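Matching sites in citrate synthase from Metallosphaera sedula, a protein that probably catalyses the condensation of oxaloacetate with acetyl-CoA and water to citrate and CoA, an entry reaction of the tricarboxylic acid cycle (PDB 6ABY (chain A, 2.00 Å), residues Ser193-Ile198 and Glu342-Asn347), and in its relative citrate synthase from Pyrobaculum aerophilum (PDB 2IBP (chain B, 1.60 Å), residues Ser228-Leu233 and Glu381-Asn386). Both blocks share one frame: the second was fitted to the first on N, CA, C and O of the twelve residues, RMSD 0.29 Å. Numbering follows each deposited sequence.

Structure 1 (6ABY); sequences STLSDI and EYLKDN.
Leu-344 reaches across to Leu-195, the two meeting through their CD2 methyls at 4.1 Å; CG of Leu-344, anti to the carbonyl carbon (chi1 -75°), aims the fork at the loop. This loop between helices 183-193 and 198-209 packs on the C-terminal end of helix 324-343, away from the active site. Asn-347 gives the polar link: its ND2 donates a nearly straight bond (170°) to Ser-193 O, 2.9 Å away and in the amide plane, while CD2 of Leu-195 lies 3.8 Å from the same ND2. Asn-347 OD1, buried by the contact, has no partner in the model. CB of Ser-193 approaches CE2 of Tyr-343 obliquely at 4.1 Å. Buried Ile-198 packs on helix 112-134. Leu-195 also packs on Leu-213 of the second subunit, placing the loop at the dimer interface. A Schellman motif at Leu-195 ends helix 183-193, and Ser-193 OG bonds to Val-190 O and Ile-350 N.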
loop_
_atom_site.group_PDB
_atom_site.type_symbol
_atom_site.label_atom_id
_atom_site.label_comp_id
_atom_site.label_asym_id
_atom_site.label_seq_id
_atom_site.Cartn_x
_atom_site.Cartn_y
_atom_site.Cartn_z
ATOM N N SER A 193 4.642 -9.477 -3.871
ATOM C CA SER A 193 5.091 -10.070 -5.161
ATOM C C SER A 193 6.418 -9.463 -5.612
ATOM O O SER A 193 7.160 -10.153 -6.372
ATOM C CB SER A 193 4.047 -9.955 -6.217
ATOM O OG SER A 193 3.977 -8.657 -6.753
ATOM N N THR A 194 6.756 -8.276 -5.115
ATOM C CA THR A 194 8.037 -7.586 -5.426
ATOM C C THR A 194 9.143 -8.026 -4.468
ATOM O O THR A 194 10.302 -7.575 -4.688
ATOM C CB THR A 194 7.916 -6.054 -5.317
ATOM O OG1 THR A 194 7.786 -5.730 -3.925
ATOM C CG2 THR A 194 6.797 -5.504 -6.161
ATOM N N LEU A 195 8.801 -8.864 -3.479
ATOM C CA LEU A 195 9.647 -9.357 -2.351
ATOM C C LEU A 195 9.914 -8.205 -1.401
ATOM O O LEU A 195 10.912 -8.241 -0.696
ATOM C CB LEU A 195 10.949 -10.011 -2.842
ATOM C CG LEU A 195 10.735 -11.228 -3.749
ATOM C CD1 LEU A 195 12.068 -11.858 -4.159
ATOM C CD2 LEU A 195 9.857 -12.264 -3.054
ATOM N N SER A 196 8.970 -7.270 -1.301
ATOM C CA SER A 196 8.975 -6.272 -0.224
ATOM C C SER A 196 8.656 -7.027 1.081
ATOM O O SER A 196 8.145 -8.171 1.017
ATOM C CB SER A 196 7.987 -5.156 -0.524
ATOM O OG SER A 196 8.230 -4.078 0.357
ATOM N N ASP A 197 8.899 -6.413 2.217
ATOM C CA ASP A 197 8.764 -7.078 3.544
ATOM C C ASP A 197 7.274 -7.174 3.929
ATOM O O ASP A 197 6.428 -6.467 3.342
ATOM C CB ASP A 197 9.569 -6.280 4.555
ATOM C CG ASP A 197 8.969 -4.884 4.717
ATOM O OD1 ASP A 197 9.182 -4.022 3.818
ATOM O OD2 ASP A 197 8.206 -4.696 5.684
ATOM N N ILE A 198 6.950 -7.986 4.941
ATOM C CA ILE A 198 5.545 -8.317 5.300
ATOM C C ILE A 198 4.853 -7.086 5.932
ATOM O O ILE A 198 3.609 -6.984 5.792
ATOM C CB ILE A 198 5.545 -9.556 6.213
ATOM C CG1 ILE A 198 4.139 -10.090 6.430
ATOM C CG2 ILE A 198 6.287 -9.273 7.498
ATOM C CD1 ILE A 198 3.483 -10.541 5.144
ATOM N N GLU A 342 1.344 -17.957 1.698
ATOM C CA GLU A 342 0.952 -19.021 0.739
ATOM C C GLU A 342 1.430 -18.623 -0.667
ATOM O O GLU A 342 2.025 -19.455 -1.384
ATOM C CB GLU A 342 -0.559 -19.197 0.762
ATOM C CG GLU A 342 -1.121 -20.194 -0.237
ATOM C CD GLU A 342 -2.640 -20.268 -0.149
ATOM O OE1 GLU A 342 -3.297 -19.226 -0.370
ATOM O OE2 GLU A 342 -3.160 -21.340 0.202
ATOM N N TYR A 343 1.173 -17.381 -1.050
ATOM C CA TYR A 343 1.575 -16.823 -2.364
ATOM C C TYR A 343 3.085 -16.972 -2.562
ATOM O O TYR A 343 3.488 -17.368 -3.680
ATOM C CB TYR A 343 1.160 -15.354 -2.478
ATOM C CG TYR A 343 1.283 -14.852 -3.887
ATOM C CD1 TYR A 343 0.337 -15.194 -4.828
ATOM C CD2 TYR A 343 2.401 -14.158 -4.305
ATOM C CE1 TYR A 343 0.452 -14.794 -6.150
ATOM C CE2 TYR A 343 2.519 -13.733 -5.614
ATOM C CZ TYR A 343 1.560 -14.069 -6.544
ATOM O OH TYR A 343 1.657 -13.647 -7.835
ATOM N N LEU A 344 3.879 -16.630 -1.542
ATOM C CA LEU A 344 5.358 -16.540 -1.624
ATOM C C LEU A 344 5.996 -17.937 -1.733
ATOM O O LEU A 344 7.198 -18.011 -2.064
ATOM C CB LEU A 344 5.902 -15.800 -0.412
ATOM C CG LEU A 344 5.717 -14.280 -0.401
ATOM C CD1 LEU A 344 6.352 -13.676 0.834
ATOM C CD2 LEU A 344 6.312 -13.645 -1.645
ATOM N N LYS A 345 5.245 -19.007 -1.471
ATOM C CA LYS A 345 5.729 -20.393 -1.708
ATOM C C LYS A 345 6.096 -20.547 -3.183
ATOM O O LYS A 345 7.013 -21.314 -3.460
ATOM C CB LYS A 345 4.678 -21.441 -1.332
ATOM C CG LYS A 345 4.412 -21.552 0.159
ATOM C CD LYS A 345 5.664 -21.478 0.994
ATOM C CE LYS A 345 5.442 -21.946 2.418
ATOM N NZ LYS A 345 4.029 -21.767 2.807
ATOM N N ASP A 346 5.381 -19.874 -4.081
ATOM C CA ASP A 346 5.724 -19.862 -5.526
ATOM C C ASP A 346 5.523 -18.447 -6.063
ATOM O O ASP A 346 4.532 -18.231 -6.781
ATOM C CB ASP A 346 4.888 -20.879 -6.302
ATOM C CG ASP A 346 5.257 -20.938 -7.773
ATOM O OD1 ASP A 346 6.444 -20.715 -8.094
ATOM O OD2 ASP A 346 4.350 -21.199 -8.588
ATOM N N ASN A 347 6.430 -17.533 -5.729
ATOM C CA ASN A 347 6.190 -16.090 -5.957
ATOM C C ASN A 347 6.098 -15.831 -7.466
ATOM O O ASN A 347 6.821 -16.466 -8.240
ATOM C CB ASN A 347 7.272 -15.191 -5.371
ATOM C CG ASN A 347 6.889 -13.733 -5.544
ATOM O OD1 ASN A 347 5.761 -13.356 -5.232
ATOM N ND2 ASN A 347 7.768 -12.935 -6.118
#

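Structure 2 (2IBP); sequences STLSDL and EYWENN.
The CD2 methyl of Leu-230 lies 3.7 Å from NE1 of Trp-383. CG of Trp-383, anti to the carbonyl carbon (chi1 -76°), aims the indole at the loop, its CZ2 edge 3.3 Å from Ser-231 O, which lies in the ring plane. Asn-386 gives the polar link: its ND2 donates a nearly straight bond (175°) to Ser-228 O, 2.9 Å away and in the amide plane, while CD2 of Leu-230 lies 3.7 Å from the same ND2. Buried Asn-386 OD1 has no partner in the model. CB of Ser-228 approaches CE2 of Tyr-382 obliquely at 3.8 Å. Buried Leu-233 packs on helix 141-169 and sets CG 4.0 Å from CH2 of Trp-383. Leu-230 also packs on Leu-248 of the second subunit, at the dimer interface. A Schellman motif at Leu-230 ends the preceding helix; Ser-228 OG bonds to Val-225 O and Phe-389 N, and Trp-383 NE1 donates to Ala-227 O.

Comparison
The sharpest difference is Leu-344(A) against Trp-383(B). Both side chains leave the backbone alike, chi1 -75° and -76°, and the fork of Leu-344(A) lies on the start of the indole: CD2 of Leu-344(A) and CD1 of Trp-383(B) are 0.4 Å apart, CD1 of Leu-344(A) and CD2 of Trp-383(B) 0.6 Å apart. Both touch Leu-195(A)/Leu-230(B) and Asn-347(A)/Asn-386(B). The side chains of Ser-193(A), Leu-195(A), Tyr-343(A) and Asn-347(A) and their counterparts keep their places, and the hydrogen bond from ND2 of Asn-347(A) to O of Ser-193(A) is kept between Asn-386(B) and Ser-228(B).

Beyond the fork, CE2, CE3, CZ2, CZ3 and CH2 of Trp-383(B) have no counterpart in Leu-344(A). These extra ring atoms carry the contact farther along the loop, which may join loop and helix end more tightly. CZ2 of Trp-383(B) comes to 3.3 Å from Ser-231(B) O, whereas CD1 of Leu-344(A) stays 5.8 Å from Ser-196(A) O.

The second exchange, Ile-198(A) against Leu-233(B), meets the same ring. CD1 of Ile-198(A) and CD2 of Leu-233(B) are 1.2 Å apart after superposition, but CG1 and CG2 of Ile-198(A) lack counterparts in Leu-233(B), as do CG and CD1 of Leu-233(B) in Ile-198(A). CG of Leu-233(B) touches CH2 of Trp-383(B) at 4.0 Å, while CD1 of Ile-198(A) stays 6.1 Å from CD1 of Leu-344(A).

Structure 2 (2IBP)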
loop_
_atom_site.group_PDB
_atom_site.type_symbol
_atom_site.label_atom_id
_atom_site.label_comp_id
_atom_site.label_asym_id
_atom_site.label_seq_id
_atom_site.Cartn_x
_atom_site.Cartn_y
_atom_site.Cartn_z
ATOM N N SER B 228 4.573 -9.425 -3.901
ATOM C CA SER B 228 5.057 -10.070 -5.130
ATOM C C SER B 228 6.419 -9.549 -5.601
ATOM O O SER B 228 7.099 -10.216 -6.384
ATOM C CB SER B 228 4.056 -9.987 -6.275
ATOM O OG SER B 228 4.053 -8.701 -6.863
ATOM N N THR B 229 6.794 -8.360 -5.123
ATOM C CA THR B 229 8.087 -7.760 -5.428
ATOM C C THR B 229 9.140 -8.199 -4.415
ATOM O O THR B 229 10.288 -7.756 -4.458
ATOM C CB THR B 229 8.041 -6.232 -5.363
ATOM O OG1 THR B 229 7.823 -5.797 -4.014
ATOM C CG2 THR B 229 6.971 -5.666 -6.272
ATOM N N LEU B 230 8.702 -9.035 -3.479
ATOM C CA LEU B 230 9.497 -9.495 -2.353
ATOM C C LEU B 230 9.717 -8.404 -1.325
ATOM O O LEU B 230 10.633 -8.483 -0.500
ATOM C CB LEU B 230 10.794 -10.173 -2.765
ATOM C CG LEU B 230 10.577 -11.444 -3.601
ATOM C CD1 LEU B 230 11.940 -12.105 -3.822
ATOM C CD2 LEU B 230 9.619 -12.418 -2.956
ATOM N N SER B 231 8.831 -7.397 -1.338
ATOM C CA SER B 231 8.824 -6.369 -0.323
ATOM C C SER B 231 8.456 -7.046 1.000
ATOM O O SER B 231 7.921 -8.145 1.017
ATOM C CB SER B 231 7.825 -5.262 -0.664
ATOM O OG SER B 231 7.882 -4.223 0.290
ATOM N N ASP B 232 8.736 -6.369 2.098
ATOM C CA ASP B 232 8.571 -6.992 3.389
ATOM C C ASP B 232 7.139 -7.126 3.853
ATOM O O ASP B 232 6.247 -6.412 3.396
ATOM C CB ASP B 232 9.390 -6.251 4.424
ATOM C CG ASP B 232 8.849 -4.877 4.696
ATOM O OD1 ASP B 232 9.076 -3.952 3.868
ATOM O OD2 ASP B 232 8.215 -4.728 5.752
ATOM N N LEU B 233 6.934 -8.020 4.819
ATOM C CA LEU B 233 5.605 -8.287 5.353
ATOM C C LEU B 233 4.932 -7.091 5.976
ATOM O O LEU B 233 3.707 -6.929 5.856
ATOM C CB LEU B 233 5.660 -9.442 6.346
ATOM C CG LEU B 233 5.788 -10.810 5.691
ATOM C CD1 LEU B 233 6.405 -11.844 6.648
ATOM C CD2 LEU B 233 4.443 -11.263 5.165
ATOM N N GLU B 381 1.627 -17.724 1.698
ATOM C CA GLU B 381 1.186 -18.700 0.726
ATOM C C GLU B 381 1.677 -18.343 -0.677
ATOM O O GLU B 381 2.207 -19.183 -1.392
ATOM C CB GLU B 381 -0.331 -18.820 0.738
ATOM C CG GLU B 381 -0.863 -19.854 -0.213
ATOM C CD GLU B 381 -2.347 -20.019 -0.084
ATOM O OE1 GLU B 381 -3.072 -19.050 -0.406
ATOM O OE2 GLU B 381 -2.785 -21.123 0.322
ATOM N N TYR B 382 1.537 -17.075 -1.055
ATOM C CA TYR B 382 1.975 -16.631 -2.371
ATOM C C TYR B 382 3.473 -16.835 -2.532
ATOM O O TYR B 382 3.944 -17.201 -3.608
ATOM C CB TYR B 382 1.614 -15.164 -2.601
ATOM C CG TYR B 382 1.724 -14.773 -4.045
ATOM C CD1 TYR B 382 0.826 -15.285 -4.970
ATOM C CD2 TYR B 382 2.712 -13.899 -4.489
ATOM C CE1 TYR B 382 0.919 -14.964 -6.304
ATOM C CE2 TYR B 382 2.796 -13.538 -5.832
ATOM C CZ TYR B 382 1.905 -14.102 -6.735
ATOM O OH TYR B 382 1.975 -13.807 -8.076
ATOM N N TRP B 383 4.214 -16.533 -1.473
ATOM C CA TRP B 383 5.663 -16.688 -1.483
ATOM C C TRP B 383 6.143 -18.127 -1.659
ATOM O O TRP B 383 7.347 -18.358 -1.849
ATOM C CB TRP B 383 6.295 -16.082 -0.243
ATOM C CG TRP B 383 6.371 -14.588 -0.253
ATOM C CD1 TRP B 383 6.164 -13.752 -1.320
ATOM C CD2 TRP B 383 6.934 -13.773 0.781
ATOM N NE1 TRP B 383 6.456 -12.465 -0.971
ATOM C CE2 TRP B 383 6.957 -12.443 0.302
ATOM C CE3 TRP B 383 7.391 -14.031 2.078
ATOM C CZ2 TRP B 383 7.429 -11.382 1.069
ATOM C CZ3 TRP B 383 7.863 -12.979 2.838
ATOM C CH2 TRP B 383 7.875 -11.665 2.332
ATOM N N GLU B 384 5.243 -19.102 -1.532
ATOM C CA GLU B 384 5.616 -20.487 -1.842
ATOM C C GLU B 384 5.827 -20.670 -3.350
ATOM O O GLU B 384 6.432 -21.642 -3.786
ATOM C CB GLU B 384 4.557 -21.470 -1.341
ATOM C CG GLU B 384 4.544 -21.570 0.164
ATOM C CD GLU B 384 5.842 -22.150 0.703
ATOM O OE1 GLU B 384 6.134 -23.332 0.418
ATOM O OE2 GLU B 384 6.574 -21.431 1.418
ATOM N N ASN B 385 5.301 -19.751 -4.152
ATOM C CA ASN B 385 5.512 -19.784 -5.599
ATOM C C ASN B 385 5.306 -18.359 -6.079
ATOM O O ASN B 385 4.306 -18.044 -6.712
ATOM C CB ASN B 385 4.545 -20.721 -6.313
ATOM C CG ASN B 385 4.919 -20.916 -7.779
ATOM O OD1 ASN B 385 6.032 -20.587 -8.190
ATOM N ND2 ASN B 385 4.017 -21.511 -8.551
ATOM N N ASN B 386 6.239 -17.501 -5.707
ATOM C CA ASN B 386 6.084 -16.093 -5.981
ATOM C C ASN B 386 6.275 -15.756 -7.440
ATOM O O ASN B 386 7.132 -16.331 -8.117
ATOM C CB ASN B 386 7.090 -15.271 -5.194
ATOM C CG ASN B 386 6.827 -13.783 -5.312
ATOM O OD1 ASN B 386 5.814 -13.294 -4.828
ATOM N ND2 ASN B 386 7.708 -13.072 -6.003
#